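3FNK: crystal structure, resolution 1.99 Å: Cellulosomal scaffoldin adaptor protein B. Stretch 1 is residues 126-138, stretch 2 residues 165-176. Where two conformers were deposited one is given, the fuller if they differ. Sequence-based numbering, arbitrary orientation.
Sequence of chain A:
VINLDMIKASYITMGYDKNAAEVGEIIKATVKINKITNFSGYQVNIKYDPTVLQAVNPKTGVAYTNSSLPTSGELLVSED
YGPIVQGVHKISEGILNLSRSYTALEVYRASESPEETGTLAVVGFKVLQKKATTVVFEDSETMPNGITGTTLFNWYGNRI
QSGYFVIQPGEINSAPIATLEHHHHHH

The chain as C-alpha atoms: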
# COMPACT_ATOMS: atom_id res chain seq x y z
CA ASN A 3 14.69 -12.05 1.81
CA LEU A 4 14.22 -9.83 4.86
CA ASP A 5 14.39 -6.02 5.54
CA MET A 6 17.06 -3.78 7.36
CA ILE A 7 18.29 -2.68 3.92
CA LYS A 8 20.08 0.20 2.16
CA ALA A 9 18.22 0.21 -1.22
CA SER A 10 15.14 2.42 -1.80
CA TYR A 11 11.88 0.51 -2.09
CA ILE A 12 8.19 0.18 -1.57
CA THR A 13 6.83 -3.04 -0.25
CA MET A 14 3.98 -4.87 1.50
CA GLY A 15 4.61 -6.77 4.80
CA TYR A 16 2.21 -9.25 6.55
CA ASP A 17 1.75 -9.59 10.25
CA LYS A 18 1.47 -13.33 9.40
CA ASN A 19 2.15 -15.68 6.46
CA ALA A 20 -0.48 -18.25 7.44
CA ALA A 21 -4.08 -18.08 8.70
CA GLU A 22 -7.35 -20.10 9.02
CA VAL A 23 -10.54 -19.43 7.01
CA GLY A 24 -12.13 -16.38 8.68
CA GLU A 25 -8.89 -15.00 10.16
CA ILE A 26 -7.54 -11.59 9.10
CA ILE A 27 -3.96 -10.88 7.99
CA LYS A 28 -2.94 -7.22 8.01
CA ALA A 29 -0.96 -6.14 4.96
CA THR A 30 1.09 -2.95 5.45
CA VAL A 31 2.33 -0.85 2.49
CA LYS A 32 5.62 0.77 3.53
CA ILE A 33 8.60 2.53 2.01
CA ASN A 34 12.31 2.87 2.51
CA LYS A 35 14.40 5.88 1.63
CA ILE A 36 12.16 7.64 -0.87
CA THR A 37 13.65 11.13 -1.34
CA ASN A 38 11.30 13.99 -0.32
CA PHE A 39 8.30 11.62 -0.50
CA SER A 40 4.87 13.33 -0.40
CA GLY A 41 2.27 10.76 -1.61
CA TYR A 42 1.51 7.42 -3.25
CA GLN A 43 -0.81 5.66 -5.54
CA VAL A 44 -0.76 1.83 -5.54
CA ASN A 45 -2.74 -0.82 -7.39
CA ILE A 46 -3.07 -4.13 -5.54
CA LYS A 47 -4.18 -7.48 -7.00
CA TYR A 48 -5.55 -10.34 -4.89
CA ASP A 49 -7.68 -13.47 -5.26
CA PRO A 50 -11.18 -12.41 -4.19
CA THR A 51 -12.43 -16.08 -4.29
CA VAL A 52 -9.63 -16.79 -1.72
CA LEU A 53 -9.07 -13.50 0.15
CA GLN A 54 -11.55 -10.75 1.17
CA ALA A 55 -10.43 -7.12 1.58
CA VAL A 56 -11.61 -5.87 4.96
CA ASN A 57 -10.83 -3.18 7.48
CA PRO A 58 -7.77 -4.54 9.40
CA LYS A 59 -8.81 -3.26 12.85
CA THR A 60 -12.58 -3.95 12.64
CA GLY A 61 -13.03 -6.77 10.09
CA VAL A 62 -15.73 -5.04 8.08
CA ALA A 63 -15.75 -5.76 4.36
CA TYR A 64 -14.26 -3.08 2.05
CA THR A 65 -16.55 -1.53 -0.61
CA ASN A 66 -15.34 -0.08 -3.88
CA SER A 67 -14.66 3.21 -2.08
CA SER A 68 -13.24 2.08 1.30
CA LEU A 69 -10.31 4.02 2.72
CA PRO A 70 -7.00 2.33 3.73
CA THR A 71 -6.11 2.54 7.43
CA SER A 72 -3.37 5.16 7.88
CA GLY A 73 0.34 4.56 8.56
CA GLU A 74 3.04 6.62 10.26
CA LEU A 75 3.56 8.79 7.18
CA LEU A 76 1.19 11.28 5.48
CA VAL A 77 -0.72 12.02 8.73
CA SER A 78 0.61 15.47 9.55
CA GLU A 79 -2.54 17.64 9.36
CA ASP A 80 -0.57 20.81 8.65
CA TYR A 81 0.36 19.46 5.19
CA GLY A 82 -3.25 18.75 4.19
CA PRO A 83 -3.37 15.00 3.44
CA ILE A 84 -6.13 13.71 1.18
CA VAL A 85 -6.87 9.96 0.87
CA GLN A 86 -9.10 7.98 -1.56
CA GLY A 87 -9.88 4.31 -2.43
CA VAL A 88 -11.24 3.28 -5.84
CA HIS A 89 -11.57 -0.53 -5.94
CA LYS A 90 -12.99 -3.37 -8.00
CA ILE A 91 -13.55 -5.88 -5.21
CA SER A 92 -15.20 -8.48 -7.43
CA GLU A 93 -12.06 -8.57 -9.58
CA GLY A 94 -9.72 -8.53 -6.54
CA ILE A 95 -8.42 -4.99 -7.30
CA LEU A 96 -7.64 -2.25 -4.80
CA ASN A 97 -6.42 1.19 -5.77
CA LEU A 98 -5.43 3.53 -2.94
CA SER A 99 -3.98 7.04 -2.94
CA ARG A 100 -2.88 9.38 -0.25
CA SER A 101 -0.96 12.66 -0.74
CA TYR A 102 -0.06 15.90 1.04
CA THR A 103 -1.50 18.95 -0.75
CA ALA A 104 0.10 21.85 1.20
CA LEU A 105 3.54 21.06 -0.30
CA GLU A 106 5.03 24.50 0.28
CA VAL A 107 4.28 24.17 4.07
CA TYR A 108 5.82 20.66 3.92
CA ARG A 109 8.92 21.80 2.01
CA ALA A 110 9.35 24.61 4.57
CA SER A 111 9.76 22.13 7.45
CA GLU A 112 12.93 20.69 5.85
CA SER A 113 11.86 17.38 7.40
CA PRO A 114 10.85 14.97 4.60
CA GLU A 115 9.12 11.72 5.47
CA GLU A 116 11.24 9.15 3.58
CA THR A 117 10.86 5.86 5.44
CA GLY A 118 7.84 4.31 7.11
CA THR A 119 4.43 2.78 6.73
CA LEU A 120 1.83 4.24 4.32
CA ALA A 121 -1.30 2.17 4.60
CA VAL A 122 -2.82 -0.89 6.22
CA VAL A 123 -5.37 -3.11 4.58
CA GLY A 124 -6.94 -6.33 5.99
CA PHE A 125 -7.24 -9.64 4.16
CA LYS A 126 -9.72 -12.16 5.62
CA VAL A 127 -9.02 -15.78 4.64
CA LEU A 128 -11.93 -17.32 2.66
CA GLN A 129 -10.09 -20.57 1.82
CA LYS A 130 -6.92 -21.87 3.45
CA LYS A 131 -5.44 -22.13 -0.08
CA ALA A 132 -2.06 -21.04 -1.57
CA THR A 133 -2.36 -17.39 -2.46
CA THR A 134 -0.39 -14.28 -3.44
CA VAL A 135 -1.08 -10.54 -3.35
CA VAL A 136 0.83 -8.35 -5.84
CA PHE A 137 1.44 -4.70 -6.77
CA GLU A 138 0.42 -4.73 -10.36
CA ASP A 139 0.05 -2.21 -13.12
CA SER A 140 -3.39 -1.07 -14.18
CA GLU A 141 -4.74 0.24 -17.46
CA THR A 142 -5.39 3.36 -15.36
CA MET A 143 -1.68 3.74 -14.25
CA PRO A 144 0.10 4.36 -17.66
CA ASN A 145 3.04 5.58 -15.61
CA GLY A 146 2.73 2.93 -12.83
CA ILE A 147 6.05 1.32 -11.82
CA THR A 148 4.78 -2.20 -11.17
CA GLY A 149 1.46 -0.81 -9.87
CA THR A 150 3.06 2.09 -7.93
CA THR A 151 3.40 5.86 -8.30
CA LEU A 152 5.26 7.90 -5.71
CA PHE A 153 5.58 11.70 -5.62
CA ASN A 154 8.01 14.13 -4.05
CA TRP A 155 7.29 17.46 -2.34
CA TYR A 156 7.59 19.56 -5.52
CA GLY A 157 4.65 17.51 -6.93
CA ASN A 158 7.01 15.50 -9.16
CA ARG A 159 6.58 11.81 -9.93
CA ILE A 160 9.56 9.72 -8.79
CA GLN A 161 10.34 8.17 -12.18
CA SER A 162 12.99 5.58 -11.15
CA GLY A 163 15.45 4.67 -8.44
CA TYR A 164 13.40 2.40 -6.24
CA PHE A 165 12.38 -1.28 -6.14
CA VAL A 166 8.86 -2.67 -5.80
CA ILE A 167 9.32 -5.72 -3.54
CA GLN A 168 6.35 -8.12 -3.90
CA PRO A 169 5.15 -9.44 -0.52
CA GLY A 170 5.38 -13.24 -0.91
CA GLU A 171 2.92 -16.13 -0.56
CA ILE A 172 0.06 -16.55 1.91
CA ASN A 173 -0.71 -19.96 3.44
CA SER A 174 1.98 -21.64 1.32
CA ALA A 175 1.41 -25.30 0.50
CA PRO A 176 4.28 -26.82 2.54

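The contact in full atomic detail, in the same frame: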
# COMPACT_ATOMS: atom_id res chain seq x y z
N LYS A 126 -9.07 -11.05 4.92
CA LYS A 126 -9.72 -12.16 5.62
C LYS A 126 -9.68 -13.43 4.75
O LYS A 126 -10.08 -13.41 3.58
CB LYS A 126 -11.16 -11.80 6.05
CG LYS A 126 -12.13 -13.01 6.27
CD LYS A 126 -13.55 -12.60 6.76
CE LYS A 126 -13.59 -12.30 8.27
NZ LYS A 126 -14.63 -11.29 8.69
N VAL A 127 -9.18 -14.51 5.34
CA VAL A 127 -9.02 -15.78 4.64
C VAL A 127 -10.40 -16.41 4.39
O VAL A 127 -11.19 -16.59 5.32
CB VAL A 127 -8.09 -16.73 5.46
CG1 VAL A 127 -7.83 -18.05 4.72
CG2 VAL A 127 -6.75 -16.03 5.79
N LEU A 128 -10.68 -16.69 3.11
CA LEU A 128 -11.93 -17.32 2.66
C LEU A 128 -11.75 -18.81 2.30
O LEU A 128 -12.72 -19.56 2.17
CB LEU A 128 -12.47 -16.59 1.42
CG LEU A 128 -12.94 -15.14 1.56
CD1 LEU A 128 -13.39 -14.63 0.22
CD2 LEU A 128 -14.06 -15.02 2.58
N GLN A 129 -10.50 -19.21 2.11
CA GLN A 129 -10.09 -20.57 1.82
C GLN A 129 -8.66 -20.62 2.33
O GLN A 129 -7.87 -19.69 2.06
CB GLN A 129 -10.06 -20.82 0.30
CG GLN A 129 -11.40 -21.01 -0.37
CD GLN A 129 -11.27 -21.09 -1.90
OE1 GLN A 129 -10.26 -21.56 -2.44
NE2 GLN A 129 -12.31 -20.64 -2.60
N LYS A 130 -8.32 -21.65 3.10
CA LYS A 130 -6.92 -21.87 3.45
C LYS A 130 -6.19 -22.50 2.24
O LYS A 130 -5.86 -23.68 2.24
CB LYS A 130 -6.82 -22.72 4.71
CG LYS A 130 -5.47 -22.65 5.36
CD LYS A 130 -5.57 -22.87 6.84
CE LYS A 130 -4.20 -23.22 7.44
NZ LYS A 130 -3.89 -24.66 7.25
N LYS A 131 -5.98 -21.69 1.20
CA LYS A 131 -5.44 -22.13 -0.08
C LYS A 131 -4.29 -21.21 -0.50
O LYS A 131 -4.31 -20.01 -0.19
CB LYS A 131 -6.55 -22.13 -1.14
CG LYS A 131 -6.09 -22.36 -2.57
CD LYS A 131 -7.28 -22.41 -3.52
CE LYS A 131 -6.84 -22.75 -4.94
NZ LYS A 131 -8.03 -22.88 -5.85
N ALA A 132 -3.28 -21.76 -1.19
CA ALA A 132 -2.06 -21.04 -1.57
C ALA A 132 -2.36 -19.78 -2.37
O ALA A 132 -2.96 -19.84 -3.44
CB ALA A 132 -1.10 -21.95 -2.37
N THR A 133 -1.93 -18.64 -1.85
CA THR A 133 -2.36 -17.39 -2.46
C THR A 133 -1.35 -16.25 -2.35
O THR A 133 -0.68 -16.09 -1.32
CB THR A 133 -3.78 -16.97 -1.93
OG1 THR A 133 -4.44 -16.11 -2.87
CG2 THR A 133 -3.73 -16.33 -0.56
N THR A 134 -1.27 -15.46 -3.41
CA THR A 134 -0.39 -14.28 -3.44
C THR A 134 -1.11 -12.96 -3.76
O THR A 134 -2.04 -12.89 -4.58
CB THR A 134 0.75 -14.48 -4.43
OG1 THR A 134 0.19 -14.84 -5.70
CG2 THR A 134 1.66 -15.61 -3.97
N VAL A 135 -0.66 -11.91 -3.10
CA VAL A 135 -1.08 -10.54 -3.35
C VAL A 135 0.09 -9.83 -4.06
O VAL A 135 1.23 -9.99 -3.64
CB VAL A 135 -1.42 -9.87 -2.02
CG1 VAL A 135 -1.69 -8.37 -2.18
CG2 VAL A 135 -2.62 -10.58 -1.39
N VAL A 136 -0.20 -9.09 -5.13
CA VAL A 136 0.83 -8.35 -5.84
C VAL A 136 0.48 -6.85 -6.07
O VAL A 136 -0.71 -6.48 -6.11
CB VAL A 136 1.23 -9.02 -7.19
CG1 VAL A 136 1.84 -10.45 -6.94
CG2 VAL A 136 0.05 -9.08 -8.16
N PHE A 137 1.54 -6.02 -6.16
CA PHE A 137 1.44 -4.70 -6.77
C PHE A 137 1.45 -4.99 -8.25
O PHE A 137 2.30 -5.73 -8.73
CB PHE A 137 2.62 -3.77 -6.42
CG PHE A 137 2.70 -3.42 -4.95
CD1 PHE A 137 3.64 -4.05 -4.15
CD2 PHE A 137 1.79 -2.52 -4.36
CE1 PHE A 137 3.72 -3.75 -2.76
CE2 PHE A 137 1.84 -2.21 -3.00
CZ PHE A 137 2.83 -2.83 -2.19
N GLU A 138 0.54 -4.38 -8.98
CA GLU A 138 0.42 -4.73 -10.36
C GLU A 138 -0.09 -3.55 -11.16
O GLU A 138 -1.02 -2.87 -10.74
CB GLU A 138 -0.56 -5.90 -10.44
CG GLU A 138 -1.03 -6.22 -11.79
CD GLU A 138 -1.95 -7.40 -11.77
OE1 GLU A 138 -1.47 -8.50 -11.40
OE2 GLU A 138 -3.14 -7.22 -12.11
N PHE A 165 12.87 0.06 -5.87
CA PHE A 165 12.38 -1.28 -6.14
C PHE A 165 10.98 -1.47 -5.61
O PHE A 165 10.65 -0.94 -4.57
CB PHE A 165 13.30 -2.32 -5.47
CG PHE A 165 14.70 -2.34 -6.06
CD1 PHE A 165 15.70 -1.51 -5.54
CD2 PHE A 165 15.01 -3.17 -7.16
CE1 PHE A 165 17.00 -1.51 -6.10
CE2 PHE A 165 16.30 -3.18 -7.74
CZ PHE A 165 17.30 -2.36 -7.19
N VAL A 166 10.17 -2.23 -6.32
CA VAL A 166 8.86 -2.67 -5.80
C VAL A 166 9.04 -4.12 -5.34
O VAL A 166 9.26 -4.97 -6.19
CB VAL A 166 7.78 -2.57 -6.92
CG1 VAL A 166 6.48 -3.21 -6.49
CG2 VAL A 166 7.57 -1.07 -7.37
N ILE A 167 9.01 -4.39 -4.04
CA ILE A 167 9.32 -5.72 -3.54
C ILE A 167 7.98 -6.40 -3.25
O ILE A 167 7.27 -5.96 -2.36
CB ILE A 167 10.21 -5.68 -2.27
CG1 ILE A 167 11.54 -4.97 -2.59
CG2 ILE A 167 10.46 -7.11 -1.72
CD1 ILE A 167 12.44 -4.60 -1.36
N GLN A 168 7.63 -7.39 -4.04
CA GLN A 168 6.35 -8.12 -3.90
C GLN A 168 6.33 -8.90 -2.58
O GLN A 168 7.37 -9.38 -2.14
CB GLN A 168 6.11 -9.03 -5.10
CG GLN A 168 6.19 -8.31 -6.45
CD GLN A 168 4.97 -7.47 -6.75
OE1 GLN A 168 4.10 -7.30 -5.91
NE2 GLN A 168 4.91 -6.93 -7.96
N PRO A 169 5.17 -8.98 -1.92
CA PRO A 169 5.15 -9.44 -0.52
C PRO A 169 5.39 -10.92 -0.24
O PRO A 169 5.73 -11.27 0.90
CB PRO A 169 3.74 -9.08 -0.04
CG PRO A 169 2.94 -9.00 -1.29
CD PRO A 169 3.85 -8.47 -2.34
N GLY A 170 5.19 -11.80 -1.21
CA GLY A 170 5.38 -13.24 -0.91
C GLY A 170 4.09 -13.97 -0.53
O GLY A 170 3.08 -13.34 -0.20
N GLU A 171 4.14 -15.30 -0.57
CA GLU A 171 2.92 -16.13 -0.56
C GLU A 171 2.20 -16.18 0.78
O GLU A 171 2.81 -16.01 1.83
CB GLU A 171 3.23 -17.53 -1.10
CG GLU A 171 2.01 -18.26 -1.67
CD GLU A 171 2.38 -19.44 -2.56
OE1 GLU A 171 2.00 -19.45 -3.75
OE2 GLU A 171 3.07 -20.35 -2.06
N ILE A 172 0.88 -16.38 0.71
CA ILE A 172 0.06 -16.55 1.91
C ILE A 172 -0.41 -17.99 1.98
O ILE A 172 -0.76 -18.60 0.94
CB ILE A 172 -1.12 -15.53 1.96
CG1 ILE A 172 -0.59 -14.14 2.35
CG2 ILE A 172 -2.17 -15.94 3.01
CD1 ILE A 172 -1.66 -13.01 2.35
N ASN A 173 -0.40 -18.54 3.19
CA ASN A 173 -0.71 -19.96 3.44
C ASN A 173 -0.08 -20.85 2.37
O ASN A 173 -0.80 -21.47 1.57
CB ASN A 173 -2.23 -20.19 3.52
CG ASN A 173 -2.82 -19.73 4.84
OD1 ASN A 173 -2.19 -19.81 5.88
ND2 ASN A 173 -4.06 -19.26 4.80
N SER A 174 1.25 -20.88 2.34
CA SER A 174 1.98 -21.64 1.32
C SER A 174 1.80 -23.12 1.53
O SER A 174 1.87 -23.59 2.67
CB SER A 174 3.47 -21.31 1.39
OG SER A 174 3.79 -20.35 0.41
N ALA A 175 1.55 -23.85 0.44
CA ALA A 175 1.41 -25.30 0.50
C ALA A 175 2.77 -25.90 0.88
O ALA A 175 3.65 -26.00 0.02
CB ALA A 175 0.94 -25.82 -0.85
N PRO A 176 2.96 -26.29 2.17
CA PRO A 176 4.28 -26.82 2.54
C PRO A 176 4.45 -28.26 2.07
O PRO A 176 5.57 -28.74 1.87
CB PRO A 176 4.27 -26.77 4.08
CG PRO A 176 2.80 -26.84 4.47
CD PRO A 176 1.97 -26.44 3.26

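Two segments of a chain can run side by side without forming a continuous sheet, provided that a few well-placed hydrogen bonds fix the register and side chains fill the intervals. Residues 126-138 and 165-176 of this scaffoldin adaptor protein illustrate the principle, burying 728 Å² between them, both sides summed.

The backbone contribution is a single antiparallel bridge. Thr133 N donates to Ile172 O at 3.0 Å, and Ile172 N donates to Thr133 O at 2.6 Å, so that each residue spends both its amide and its carbonyl on the other. Beside this bridge, Ala132 CA lies 3.4 Å from Asn173 O, a CA-H...O contact that continues the close backbone approach by one residue.

Further along, a side chain takes over the role of a backbone. Gln168, with chi1 and chi2 both m, brings its amide to the main chain of Phe137: Phe137 N donates to Gln168 OE1 at 2.9 Å, and Gln168 NE2 donates to Phe137 O at 3.0 Å. A primary amide carries a donor and an acceptor side by side, and glutamine can therefore mimic the peptide partner that a neighbouring strand would otherwise supply. Its CA-to-CB bond points sideways, and the bends in the chain carry the end nearer.

Between these two paired sites the contact is made by packing. Pro169 points its CB toward the other stretch, and its CG lies 3.1 Å from Val135 O; proline, lacking an amide hydrogen, offers this carbonyl a ring carbon rather than a backbone donor. Gly170 follows with phi/psi of 95/165, where a CB would be jammed against the carbonyl O of Pro169, so the backbone itself calls for glycine.

Apolar contacts surround the hydrogen bonds. The buried Phe137 has its CD1 3.8 Å from Val166 CG1, while Ile167 O lies near the plane of the ring, at its edge. Thr133 CG2 packs 3.7 Å from Ile172 CB, adding side-chain contact to the bridge. On the exposed Thr134, the methyl CG2 meets the aliphatic part of Glu171, 3.5 Å from its CG. The carboxylate of Glu171 is engaged within its own stretch, Ser174 OG donating to Glu171 OE2 at 2.6 Å.

Asn173 closes the far end. It is buried, with its CB directed toward the other stretch, and its ND2 lies 4.0 Å from Val127 CG1 and 3.7 Å from Lys130 CG. These carbons pack against the amide, whose polar atoms are satisfied by hydrogen bonds elsewhere in the structure.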